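Local coordinates for probable porin (Pseudomonas aeruginosa, PDB 4FSP), which probably acts as a porin of the OprD family, forming a beta-barrel channel across the outer membrane, at residues F54-S60 and L71-L77; K129-I133 and Y214-E218; G283-M287 and F312-S318. Numbering follows the deposited sequence.

How the contacts relate
The three contacts follow one another along the chain, and none nests in or crosses another. Contact 1 comes first. It pairs strand 47-59 with strand 67-80 and closes a hairpin with 10 residues between its segments. Contact 2 spans 80 residues. It brings the loop after strand 119-123 back against strand 210-219, a later strand of the same barrel. Contact 3 leaves 24 residues between its segments. It pins the end of the loop between strands 278-288 and 318-327 to the first of these strands. Contacts 1 and 3 lie on opposite sides of the chain's centre, with their centres about 38 Å apart. All three reach the same barrel sheet.

Contact 1. Residues F54-S60 and L71-L77; sequences FLFDYRS and LDLLGKL. With C8E ((hydroxyethyloxy)tri(ethyloxy)octane), chain H; C8E ((hydroxyethyloxy)tri(ethyloxy)octane), chain B.
This is an antiparallel pairing of neighbouring strands in the wall of the beta barrel, the hairpin of strands 47-59 and 67-80. Both segments are extended, and the strand axes approach to 4.6 Å at 172°. The register sets Phe54 against Leu77, Phe56 against Gly75 and Tyr58 against Leu73 as hydrogen-bonded pairs. Each forms two backbone bonds, from Phe56 N to Gly75 O at 2.6 Å and Leu73 N to Tyr58 O at 2.9 Å, for example. Leu55-Lys76, Asp57-Leu74 and Arg59-Asp72 are the non-hydrogen-bonded pairs between them. At the turn end, Ser60 N donates to Leu71 O at 3.0 Å. Leu71 N donates to the side-chain Ser60 OG at 2.7 Å.

Phe54 (m), Phe56 (t), Tyr58 (t), Leu73 and Leu77 share one face. Tyr58 CD2 lies 3.9 Å from Leu73 CB. Two detergent molecules touch this face. One passes over Gly75, where a CB would be crowded. The other lies over a face of the Tyr58 ring, whose OH bonds Ser23.

Leu55, Asp57, Arg59, Asp72, Leu74 and Lys76 occupy the other face. Arg59 (m) forms a salt bridge from NE to Asp57 OD1 at 3.1 Å. Asp72 OD2 is 4.0 Å from Arg59 NE, opposite charges near each other but beyond a salt bridge. Asp72 OD1 forms a salt bridge with Lys113. Leu55 CD2 meets Leu74 CD2 at 4.0 Å.

The split is that of a porin wall: the apolar, detergent-coated face fits the membrane, and the face with the charges fits the channel interior.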
loop_
_atom_site.group_PDB
_atom_site.type_symbol
_atom_site.label_atom_id
_atom_site.label_comp_id
_atom_site.label_asym_id
_atom_site.label_seq_id
_atom_site.Cartn_x
_atom_site.Cartn_y
_atom_site.Cartn_z
ATOM N N PHE A 54 -8.938 -18.129 1.916
ATOM C CA PHE A 54 -8.085 -19.043 1.195
ATOM C C PHE A 54 -7.695 -18.346 -0.082
ATOM O O PHE A 54 -8.543 -17.768 -0.768
ATOM C CB PHE A 54 -8.868 -20.294 0.846
ATOM C CG PHE A 54 -9.421 -21.014 2.035
ATOM C CD1 PHE A 54 -10.608 -20.602 2.626
ATOM C CD2 PHE A 54 -8.769 -22.121 2.547
ATOM C CE1 PHE A 54 -11.131 -21.278 3.724
ATOM C CE2 PHE A 54 -9.283 -22.803 3.648
ATOM C CZ PHE A 54 -10.465 -22.379 4.238
ATOM N N LEU A 55 -6.415 -18.412 -0.419
ATOM C CA LEU A 55 -5.915 -17.693 -1.572
ATOM C C LEU A 55 -5.035 -18.577 -2.427
ATOM O O LEU A 55 -3.923 -18.931 -2.030
ATOM C CB LEU A 55 -5.126 -16.457 -1.124
ATOM C CG LEU A 55 -4.675 -15.558 -2.280
ATOM C CD1 LEU A 55 -4.876 -14.100 -1.918
ATOM C CD2 LEU A 55 -3.223 -15.809 -2.641
ATOM N N PHE A 56 -5.530 -18.912 -3.610
ATOM C CA PHE A 56 -4.756 -19.658 -4.595
ATOM C C PHE A 56 -4.039 -18.682 -5.527
ATOM O O PHE A 56 -4.676 -17.933 -6.279
ATOM C CB PHE A 56 -5.697 -20.566 -5.385
ATOM C CG PHE A 56 -5.039 -21.321 -6.509
ATOM C CD1 PHE A 56 -4.252 -22.432 -6.249
ATOM C CD2 PHE A 56 -5.252 -20.947 -7.832
ATOM C CE1 PHE A 56 -3.660 -23.145 -7.293
ATOM C CE2 PHE A 56 -4.671 -21.658 -8.880
ATOM C CZ PHE A 56 -3.872 -22.756 -8.608
ATOM N N ASP A 57 -2.711 -18.682 -5.477
ATOM C CA ASP A 57 -1.928 -17.735 -6.267
ATOM C C ASP A 57 -1.073 -18.493 -7.267
ATOM O O ASP A 57 -0.076 -19.107 -6.899
ATOM C CB ASP A 57 -1.048 -16.875 -5.357
ATOM C CG ASP A 57 -0.323 -15.760 -6.107
ATOM O OD1 ASP A 57 -0.205 -15.835 -7.344
ATOM O OD2 ASP A 57 0.152 -14.807 -5.451
ATOM N N TYR A 58 -1.468 -18.420 -8.534
ATOM C CA TYR A 58 -0.788 -19.123 -9.616
ATOM C C TYR A 58 -0.070 -18.157 -10.557
ATOM O O TYR A 58 -0.638 -17.146 -10.970
ATOM C CB TYR A 58 -1.806 -19.928 -10.422
ATOM C CG TYR A 58 -1.268 -20.434 -11.735
ATOM C CD1 TYR A 58 -0.460 -21.563 -11.783
ATOM C CD2 TYR A 58 -1.571 -19.794 -12.929
ATOM C CE1 TYR A 58 0.040 -22.047 -12.993
ATOM C CE2 TYR A 58 -1.063 -20.263 -14.149
ATOM C CZ TYR A 58 -0.266 -21.391 -14.172
ATOM O OH TYR A 58 0.229 -21.871 -15.374
ATOM N N ARG A 59 1.165 -18.493 -10.919
ATOM C CA ARG A 59 1.963 -17.681 -11.839
ATOM C C ARG A 59 2.590 -18.592 -12.893
ATOM O O ARG A 59 3.452 -19.415 -12.568
ATOM C CB ARG A 59 3.094 -16.968 -11.081
ATOM C CG ARG A 59 2.666 -16.136 -9.872
ATOM C CD ARG A 59 2.130 -14.789 -10.291
ATOM N NE ARG A 59 1.565 -14.040 -9.169
ATOM C CZ ARG A 59 2.151 -13.000 -8.581
ATOM N NH1 ARG A 59 3.332 -12.566 -9.003
ATOM N NH2 ARG A 59 1.547 -12.391 -7.567
ATOM N N SER A 60 2.173 -18.451 -14.149
ATOM C CA SER A 60 2.743 -19.273 -15.213
ATOM C C SER A 60 4.136 -18.759 -15.528
ATOM O O SER A 60 4.508 -17.667 -15.105
ATOM C CB SER A 60 1.906 -19.175 -16.481
ATOM O OG SER A 60 2.216 -17.959 -17.175
ATOM N N LEU A 71 0.267 -16.181 -17.947
ATOM C CA LEU A 71 -1.016 -16.064 -17.264
ATOM C C LEU A 71 -0.843 -16.175 -15.752
ATOM O O LEU A 71 -0.238 -17.137 -15.269
ATOM C CB LEU A 71 -1.954 -17.163 -17.753
ATOM C CG LEU A 71 -3.294 -17.286 -17.014
ATOM C CD1 LEU A 71 -4.145 -16.049 -17.241
ATOM C CD2 LEU A 71 -4.050 -18.531 -17.474
ATOM N N ASP A 72 -1.340 -15.180 -15.013
ATOM C CA ASP A 72 -1.455 -15.283 -13.556
ATOM C C ASP A 72 -2.915 -15.483 -13.192
ATOM O O ASP A 72 -3.828 -14.988 -13.887
ATOM C CB ASP A 72 -0.933 -14.025 -12.829
ATOM C CG ASP A 72 0.525 -13.748 -13.112
ATOM O OD1 ASP A 72 1.222 -14.682 -13.569
ATOM O OD2 ASP A 72 0.985 -12.599 -12.874
ATOM N N LEU A 73 -3.131 -16.198 -12.092
ATOM C CA LEU A 73 -4.474 -16.464 -11.605
ATOM C C LEU A 73 -4.530 -16.258 -10.103
ATOM O O LEU A 73 -3.674 -16.757 -9.364
ATOM C CB LEU A 73 -4.882 -17.903 -11.925
ATOM C CG LEU A 73 -5.309 -18.173 -13.362
ATOM C CD1 LEU A 73 -5.542 -19.660 -13.575
ATOM C CD2 LEU A 73 -6.576 -17.397 -13.619
ATOM N N LEU A 74 -5.543 -15.523 -9.654
ATOM C CA LEU A 74 -5.800 -15.367 -8.233
ATOM C C LEU A 74 -7.161 -15.961 -7.878
ATOM O O LEU A 74 -8.205 -15.450 -8.293
ATOM C CB LEU A 74 -5.759 -13.892 -7.835
ATOM C CG LEU A 74 -4.430 -13.292 -7.360
ATOM C CD1 LEU A 74 -4.613 -11.828 -6.943
ATOM C CD2 LEU A 74 -3.834 -14.101 -6.215
ATOM N N GLY A 75 -7.146 -17.051 -7.120
ATOM C CA GLY A 75 -8.376 -17.647 -6.637
ATOM C C GLY A 75 -8.552 -17.302 -5.171
ATOM O O GLY A 75 -7.679 -17.598 -4.342
ATOM N N LYS A 76 -9.669 -16.660 -4.847
ATOM C CA LYS A 76 -9.928 -16.258 -3.471
ATOM C C LYS A 76 -11.236 -16.845 -2.953
ATOM O O LYS A 76 -12.271 -16.783 -3.625
ATOM C CB LYS A 76 -9.949 -14.731 -3.357
ATOM C CG LYS A 76 -8.683 -14.078 -3.894
ATOM C CD LYS A 76 -8.956 -12.723 -4.527
ATOM C CE LYS A 76 -9.331 -11.694 -3.490
ATOM N NZ LYS A 76 -9.369 -10.341 -4.109
ATOM N N LEU A 77 -11.178 -17.423 -1.762
ATOM C CA LEU A 77 -12.388 -17.825 -1.058
ATOM C C LEU A 77 -12.417 -17.189 0.337
ATOM O O LEU A 77 -11.437 -17.258 1.085
ATOM C CB LEU A 77 -12.488 -19.350 -0.968
ATOM C CG LEU A 77 -13.766 -19.887 -0.315
ATOM C CD1 LEU A 77 -14.984 -19.527 -1.154
ATOM C CD2 LEU A 77 -13.682 -21.396 -0.112
HETATM C C2 C8E H . -18.805 -16.751 -9.655
HETATM C C3 C8E H . -17.681 -16.976 -8.656
HETATM C C4 C8E H . -16.408 -17.388 -9.378
HETATM C C5 C8E H . -15.818 -18.656 -8.777
HETATM C C6 C8E H . -14.621 -18.322 -7.893
HETATM C C7 C8E H . -13.873 -19.579 -7.454
HETATM C C8 C8E H . -12.469 -19.246 -6.957
HETATM O O9 C8E H . -12.242 -19.825 -5.689
HETATM C C10 C8E H . -10.964 -20.405 -5.577
HETATM C C11 C8E H . -10.583 -20.505 -4.102
HETATM O O12 C8E H . -9.503 -21.405 -4.015
HETATM C C13 C8E H . -8.891 -21.488 -2.750
HETATM C C14 C8E H . -8.254 -22.873 -2.669
HETATM C C1 C8E B . -3.927 -23.618 -13.149
HETATM C C2 C8E B . -3.076 -24.404 -14.140
HETATM C C3 C8E B . -1.920 -25.116 -13.445
HETATM C C4 C8E B . -0.762 -25.373 -14.404
HETATM C C5 C8E B . -0.154 -26.760 -14.224
HETATM C C6 C8E B . 1.337 -26.791 -14.574
HETATM C C7 C8E B . 1.995 -28.084 -14.093
HETATM C C8 C8E B . 3.408 -28.274 -14.634
HETATM O O9 C8E B . 4.374 -27.693 -13.782
HETATM C C10 C8E B . 5.162 -28.651 -13.112
HETATM C C11 C8E B . 6.635 -28.266 -13.198
HETATM O O12 C8E B . 6.979 -27.499 -12.072
HETATM C C13 C8E B . 7.387 -28.338 -11.015
#

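Contact 2. Residues K129-I133 and Y214-E218; sequences KLPTI and YHYGE. With C8E ((hydroxyethyloxy)tri(ethyloxy)octane), chain G; C8E ((hydroxyethyloxy)tri(ethyloxy)octane), chain I.
Leu130 opens a type I beta turn that ends at Ile133. The turn is closed by Ile133 N to Leu130 O at 2.8 Å, and Leu130 N also donates to Ile133 O at 2.7 Å. Leu130 reaches the extended strand 214-218 through CD2, 4.0 Å from His215 CE1. Pro131 (-56/-22) lies nearest His215 (CA-CA 6.8 Å), flat on its imidazole (chi1 m). Pro131 CD sits 3.7 Å from the centroid of the His215 ring, 7° off the normal, a CH-pi contact. Asp203 holds His215 NE2. The turn belongs to the loop after strand 119-123, which folds back onto the barrel wall, consistent with the inward-folded loops that narrow the pore in OprD relatives. Tyr214, Tyr216 and Glu218 point away from the loop, and detergent covers both tyrosines. Thr132 (-101/-7, p) lies nearest Gly217 (CA-CA 5.8 Å), with Thr132 CG2 3.9 Å from Gly217 N. A CB on Gly217 would clash with Thr132. One water joins Thr132 OG1 at 2.6 Å to Tyr216 O at 2.7 Å, donating to the carbonyl.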
loop_
_atom_site.group_PDB
_atom_site.type_symbol
_atom_site.label_atom_id
_atom_site.label_comp_id
_atom_site.label_asym_id
_atom_site.label_seq_id
_atom_site.Cartn_x
_atom_site.Cartn_y
_atom_site.Cartn_z
ATOM N N LYS A 129 1.188 -1.271 -7.027
ATOM C CA LYS A 129 1.882 -0.703 -5.876
ATOM C C LYS A 129 2.592 0.578 -6.284
ATOM O O LYS A 129 3.800 0.580 -6.507
ATOM C CB LYS A 129 2.899 -1.697 -5.308
ATOM C CG LYS A 129 2.292 -3.003 -4.807
ATOM C CD LYS A 129 3.204 -3.680 -3.783
ATOM C CE LYS A 129 3.824 -2.670 -2.795
ATOM N NZ LYS A 129 2.834 -1.897 -1.978
ATOM N N LEU A 130 1.843 1.675 -6.358
ATOM C CA LEU A 130 2.392 2.950 -6.836
ATOM C C LEU A 130 2.058 4.112 -5.895
ATOM O O LEU A 130 1.087 4.041 -5.127
ATOM C CB LEU A 130 1.843 3.245 -8.238
ATOM C CG LEU A 130 2.123 2.210 -9.318
ATOM C CD1 LEU A 130 1.239 2.508 -10.526
ATOM C CD2 LEU A 130 3.605 2.249 -9.698
ATOM N N PRO A 131 2.843 5.200 -5.963
ATOM C CA PRO A 131 2.595 6.329 -5.058
ATOM C C PRO A 131 1.170 6.864 -5.166
ATOM O O PRO A 131 0.669 7.506 -4.239
ATOM C CB PRO A 131 3.600 7.398 -5.549
ATOM C CG PRO A 131 4.738 6.597 -6.123
ATOM C CD PRO A 131 4.054 5.402 -6.786
ATOM N N THR A 132 0.522 6.595 -6.293
ATOM C CA THR A 132 -0.828 7.090 -6.541
ATOM C C THR A 132 -1.876 6.021 -6.307
ATOM O O THR A 132 -3.076 6.297 -6.385
ATOM C CB THR A 132 -0.986 7.535 -8.001
ATOM O OG1 THR A 132 -0.652 6.436 -8.858
ATOM C CG2 THR A 132 -0.055 8.704 -8.308
ATOM N N ILE A 133 -1.420 4.793 -6.071
ATOM C CA ILE A 133 -2.333 3.693 -5.795
ATOM C C ILE A 133 -1.599 2.518 -5.150
ATOM O O ILE A 133 -0.795 1.846 -5.801
ATOM C CB ILE A 133 -3.118 3.280 -7.057
ATOM C CG1 ILE A 133 -3.771 1.906 -6.856
ATOM C CG2 ILE A 133 -2.211 3.321 -8.294
ATOM C CD1 ILE A 133 -4.710 1.512 -7.980
ATOM N N TYR A 214 8.932 10.121 -10.120
ATOM C CA TYR A 214 7.801 10.963 -10.483
ATOM C C TYR A 214 6.636 10.072 -10.900
ATOM O O TYR A 214 6.813 9.142 -11.696
ATOM C CB TYR A 214 8.143 11.908 -11.646
ATOM C CG TYR A 214 6.901 12.569 -12.163
ATOM C CD1 TYR A 214 6.420 13.727 -11.577
ATOM C CD2 TYR A 214 6.163 11.998 -13.198
ATOM C CE1 TYR A 214 5.246 14.319 -12.030
ATOM C CE2 TYR A 214 4.991 12.561 -13.634
ATOM C CZ TYR A 214 4.537 13.727 -13.059
ATOM O OH TYR A 214 3.365 14.285 -13.533
ATOM N N HIS A 215 5.439 10.360 -10.401
ATOM C CA HIS A 215 4.254 9.607 -10.825
ATOM C C HIS A 215 3.046 10.511 -10.987
ATOM O O HIS A 215 2.858 11.478 -10.228
ATOM C CB HIS A 215 3.935 8.473 -9.851
ATOM C CG HIS A 215 4.981 7.403 -9.838
ATOM N ND1 HIS A 215 4.828 6.211 -10.504
ATOM C CD2 HIS A 215 6.215 7.373 -9.277
ATOM C CE1 HIS A 215 5.914 5.473 -10.336
ATOM N NE2 HIS A 215 6.776 6.161 -9.610
ATOM N N TYR A 216 2.242 10.193 -11.997
ATOM C CA TYR A 216 1.031 10.938 -12.297
ATOM C C TYR A 216 -0.156 9.985 -12.206
ATOM O O TYR A 216 -0.102 8.864 -12.712
ATOM C CB TYR A 216 1.111 11.534 -13.705
ATOM C CG TYR A 216 -0.146 12.254 -14.094
ATOM C CD1 TYR A 216 -0.347 13.581 -13.734
ATOM C CD2 TYR A 216 -1.143 11.609 -14.814
ATOM C CE1 TYR A 216 -1.504 14.245 -14.082
ATOM C CE2 TYR A 216 -2.302 12.260 -15.167
ATOM C CZ TYR A 216 -2.482 13.583 -14.792
ATOM O OH TYR A 216 -3.633 14.257 -15.137
ATOM N N GLY A 217 -1.225 10.423 -11.560
ATOM C CA GLY A 217 -2.419 9.614 -11.479
ATOM C C GLY A 217 -3.629 10.491 -11.702
ATOM O O GLY A 217 -3.662 11.647 -11.266
ATOM N N GLU A 218 -4.644 9.947 -12.359
ATOM C CA GLU A 218 -5.833 10.734 -12.642
ATOM C C GLU A 218 -7.067 9.859 -12.589
ATOM O O GLU A 218 -7.200 8.931 -13.393
ATOM C CB GLU A 218 -5.705 11.383 -14.038
ATOM C CG GLU A 218 -6.943 12.144 -14.484
ATOM C CD GLU A 218 -6.783 12.802 -15.843
ATOM O OE1 GLU A 218 -5.637 13.140 -16.225
ATOM O OE2 GLU A 218 -7.806 12.978 -16.538
HETATM C C1 C8E G . -6.217 16.684 -16.981
HETATM C C2 C8E G . -5.558 16.705 -18.348
HETATM C C3 C8E G . -4.186 17.340 -18.218
HETATM C C4 C8E G . -3.147 16.437 -18.857
HETATM C C5 C8E G . -2.006 16.191 -17.884
HETATM C C6 C8E G . -1.229 14.944 -18.270
HETATM C C7 C8E G . 0.167 14.998 -17.664
HETATM C C8 C8E G . 0.780 13.611 -17.608
HETATM O O9 C8E G . 2.152 13.647 -17.944
HETATM C C10 C8E G . 2.916 12.776 -17.134
HETATM C C11 C8E G . 4.096 12.219 -17.923
HETATM O O12 C8E G . 4.889 11.411 -17.082
HETATM C C13 C8E G . 5.956 10.792 -17.767
HETATM C C14 C8E G . 6.399 9.528 -17.034
HETATM C C4 C8E I . 10.032 13.266 -15.667
HETATM C C5 C8E I . 8.948 14.167 -15.095
HETATM C C6 C8E I . 7.803 14.421 -16.069
HETATM C C7 C8E I . 6.950 15.553 -15.508
HETATM C C8 C8E I . 5.752 15.910 -16.378
HETATM O O9 C8E I . 4.843 16.695 -15.628
HETATM C C10 C8E I . 3.961 17.450 -16.438
HETATM C C11 C8E I . 2.895 18.091 -15.558
HETATM O O12 C8E I . 1.859 18.688 -16.316
HETATM O O HOH W 1 0.760 6.971 -10.974
#

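Contact 3. Residues G283-M287 and F312-S318; sequences GYQRM and FAEAGES
Phe312 starts the end of the loop that leads into strand 318-327, beside extended strand 283-287. Its backbone is left-handed (45/53). Phe312 O accepts a hydrogen bond from Gln285 NE2 at 2.8 Å. Gln285 is all-trans at chi1 and chi2, and its OE1 is held by Ser267 and Asn305. Ala313 (-134/31) packs on Met287 (m, m), with Ala313 CA 3.8 Å from Met287 CG and Ala313 CB 4.2 Å from Met287 SD.

Glu314 begins a type II beta turn to Glu317, closed by Glu317 N to Glu314 O at 3.2 Å. Glu314 O lies 3.2 Å from Met287 CB. Glu314 CB points away from strand 283-287, and its carboxylate forms a salt bridge with Arg187. Ala315 (-50/135) and Gly316 (80/-10) are the turn corners. The positive phi of Gly316 suits glycine, and Gly316 CA is 3.2 Å from Met287 O.

Glu317 O accepts from Met287 N at 2.8 Å. Ser318 then enters strand geometry as an antiparallel non-hydrogen-bonded partner of Arg286, CA to CA 4.2 Å. Ser318 CA also lies 3.2 Å from Gln285 O, a CA-H...O contact. Arg286 CD passes 3.1 Å from Ser318 OG. Beyond it, Gln285 and Ser319 continue the barrel ladder.

The main-chain bond from Met287 N to Glu317 O begins the strand pairing, while an amide side chain and buried methionine fix the preceding loop residues to the wall.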
loop_
_atom_site.group_PDB
_atom_site.type_symbol
_atom_site.label_atom_id
_atom_site.label_comp_id
_atom_site.label_asym_id
_atom_site.label_seq_id
_atom_site.Cartn_x
_atom_site.Cartn_y
_atom_site.Cartn_z
ATOM N N GLY A 283 8.819 10.833 11.566
ATOM C CA GLY A 283 8.057 11.131 10.366
ATOM C C GLY A 283 7.417 12.490 10.527
ATOM O O GLY A 283 7.111 12.910 11.656
ATOM N N TYR A 284 7.240 13.195 9.413
ATOM C CA TYR A 284 6.578 14.489 9.452
ATOM C C TYR A 284 5.719 14.664 8.226
ATOM O O TYR A 284 6.076 14.227 7.130
ATOM C CB TYR A 284 7.588 15.636 9.543
ATOM C CG TYR A 284 6.944 17.006 9.464
ATOM C CD1 TYR A 284 6.302 17.564 10.563
ATOM C CD2 TYR A 284 6.952 17.730 8.283
ATOM C CE1 TYR A 284 5.696 18.814 10.482
ATOM C CE2 TYR A 284 6.354 18.980 8.199
ATOM C CZ TYR A 284 5.732 19.514 9.296
ATOM O OH TYR A 284 5.146 20.755 9.200
ATOM N N GLN A 285 4.594 15.343 8.397
ATOM C CA GLN A 285 3.597 15.388 7.334
ATOM C C GLN A 285 2.781 16.659 7.434
ATOM O O GLN A 285 2.469 17.123 8.541
ATOM C CB GLN A 285 2.702 14.150 7.434
ATOM C CG GLN A 285 1.577 14.058 6.424
ATOM C CD GLN A 285 1.003 12.641 6.359
ATOM O OE1 GLN A 285 1.681 11.693 5.921
ATOM N NE2 GLN A 285 -0.244 12.488 6.813
ATOM N N ARG A 286 2.428 17.213 6.279
ATOM C CA ARG A 286 1.736 18.486 6.245
ATOM C C ARG A 286 0.809 18.538 5.057
ATOM O O ARG A 286 1.210 18.202 3.950
ATOM C CB ARG A 286 2.749 19.627 6.139
ATOM C CG ARG A 286 2.125 20.958 5.809
ATOM C CD ARG A 286 2.242 21.917 6.943
ATOM N NE ARG A 286 2.956 23.131 6.566
ATOM C CZ ARG A 286 2.653 24.342 7.019
ATOM N NH1 ARG A 286 1.645 24.516 7.865
ATOM N NH2 ARG A 286 3.362 25.381 6.625
ATOM N N MET A 287 -0.431 18.959 5.290
ATOM C CA MET A 287 -1.388 19.154 4.212
ATOM C C MET A 287 -1.581 20.657 3.983
ATOM O O MET A 287 -1.881 21.402 4.925
ATOM C CB MET A 287 -2.733 18.507 4.592
ATOM C CG MET A 287 -2.658 17.013 4.874
ATOM S SD MET A 287 -2.288 16.079 3.376
ATOM C CE MET A 287 -0.792 15.235 3.880
ATOM N N PHE A 312 -4.058 11.132 8.997
ATOM C CA PHE A 312 -3.609 12.480 9.307
ATOM C C PHE A 312 -3.537 13.330 8.057
ATOM O O PHE A 312 -2.497 13.921 7.762
ATOM C CB PHE A 312 -2.255 12.405 10.022
ATOM C CG PHE A 312 -2.341 11.686 11.338
ATOM C CD1 PHE A 312 -2.278 10.296 11.389
ATOM C CD2 PHE A 312 -2.548 12.394 12.519
ATOM C CE1 PHE A 312 -2.394 9.621 12.596
ATOM C CE2 PHE A 312 -2.665 11.722 13.736
ATOM C CZ PHE A 312 -2.604 10.336 13.773
ATOM N N ALA A 313 -4.649 13.368 7.329
ATOM C CA ALA A 313 -4.686 13.996 6.015
ATOM C C ALA A 313 -5.892 14.910 5.826
ATOM O O ALA A 313 -6.392 15.053 4.710
ATOM C CB ALA A 313 -4.631 12.936 4.905
ATOM N N GLU A 314 -6.350 15.523 6.914
ATOM C CA GLU A 314 -7.320 16.605 6.829
ATOM C C GLU A 314 -6.667 17.827 6.208
ATOM O O GLU A 314 -5.447 17.997 6.297
ATOM C CB GLU A 314 -7.835 16.982 8.220
ATOM C CG GLU A 314 -8.649 15.892 8.876
ATOM C CD GLU A 314 -9.891 15.546 8.083
ATOM O OE1 GLU A 314 -10.657 16.475 7.740
ATOM O OE2 GLU A 314 -10.099 14.346 7.788
ATOM N N ALA A 315 -7.477 18.667 5.571
ATOM C CA ALA A 315 -6.998 19.942 5.059
ATOM C C ALA A 315 -6.239 20.681 6.166
ATOM O O ALA A 315 -6.686 20.709 7.319
ATOM C CB ALA A 315 -8.178 20.786 4.568
ATOM N N GLY A 316 -5.076 21.240 5.837
ATOM C CA GLY A 316 -4.369 22.088 6.783
ATOM C C GLY A 316 -3.559 21.380 7.854
ATOM O O GLY A 316 -2.759 22.014 8.556
ATOM N N GLU A 317 -3.728 20.065 7.969
ATOM C CA GLU A 317 -3.132 19.334 9.089
ATOM C C GLU A 317 -1.627 19.009 8.972
ATOM O O GLU A 317 -1.149 18.453 7.968
ATOM C CB GLU A 317 -3.918 18.052 9.363
ATOM C CG GLU A 317 -3.408 17.264 10.563
ATOM C CD GLU A 317 -4.267 16.039 10.855
ATOM O OE1 GLU A 317 -5.040 15.613 9.960
ATOM O OE2 GLU A 317 -4.173 15.512 11.986
ATOM N N SER A 318 -0.903 19.364 10.030
ATOM C CA SER A 318 0.490 18.981 10.240
ATOM C C SER A 318 0.540 17.844 11.248
ATOM O O SER A 318 -0.238 17.836 12.205
ATOM C CB SER A 318 1.266 20.154 10.852
ATOM O OG SER A 318 1.463 21.180 9.902
#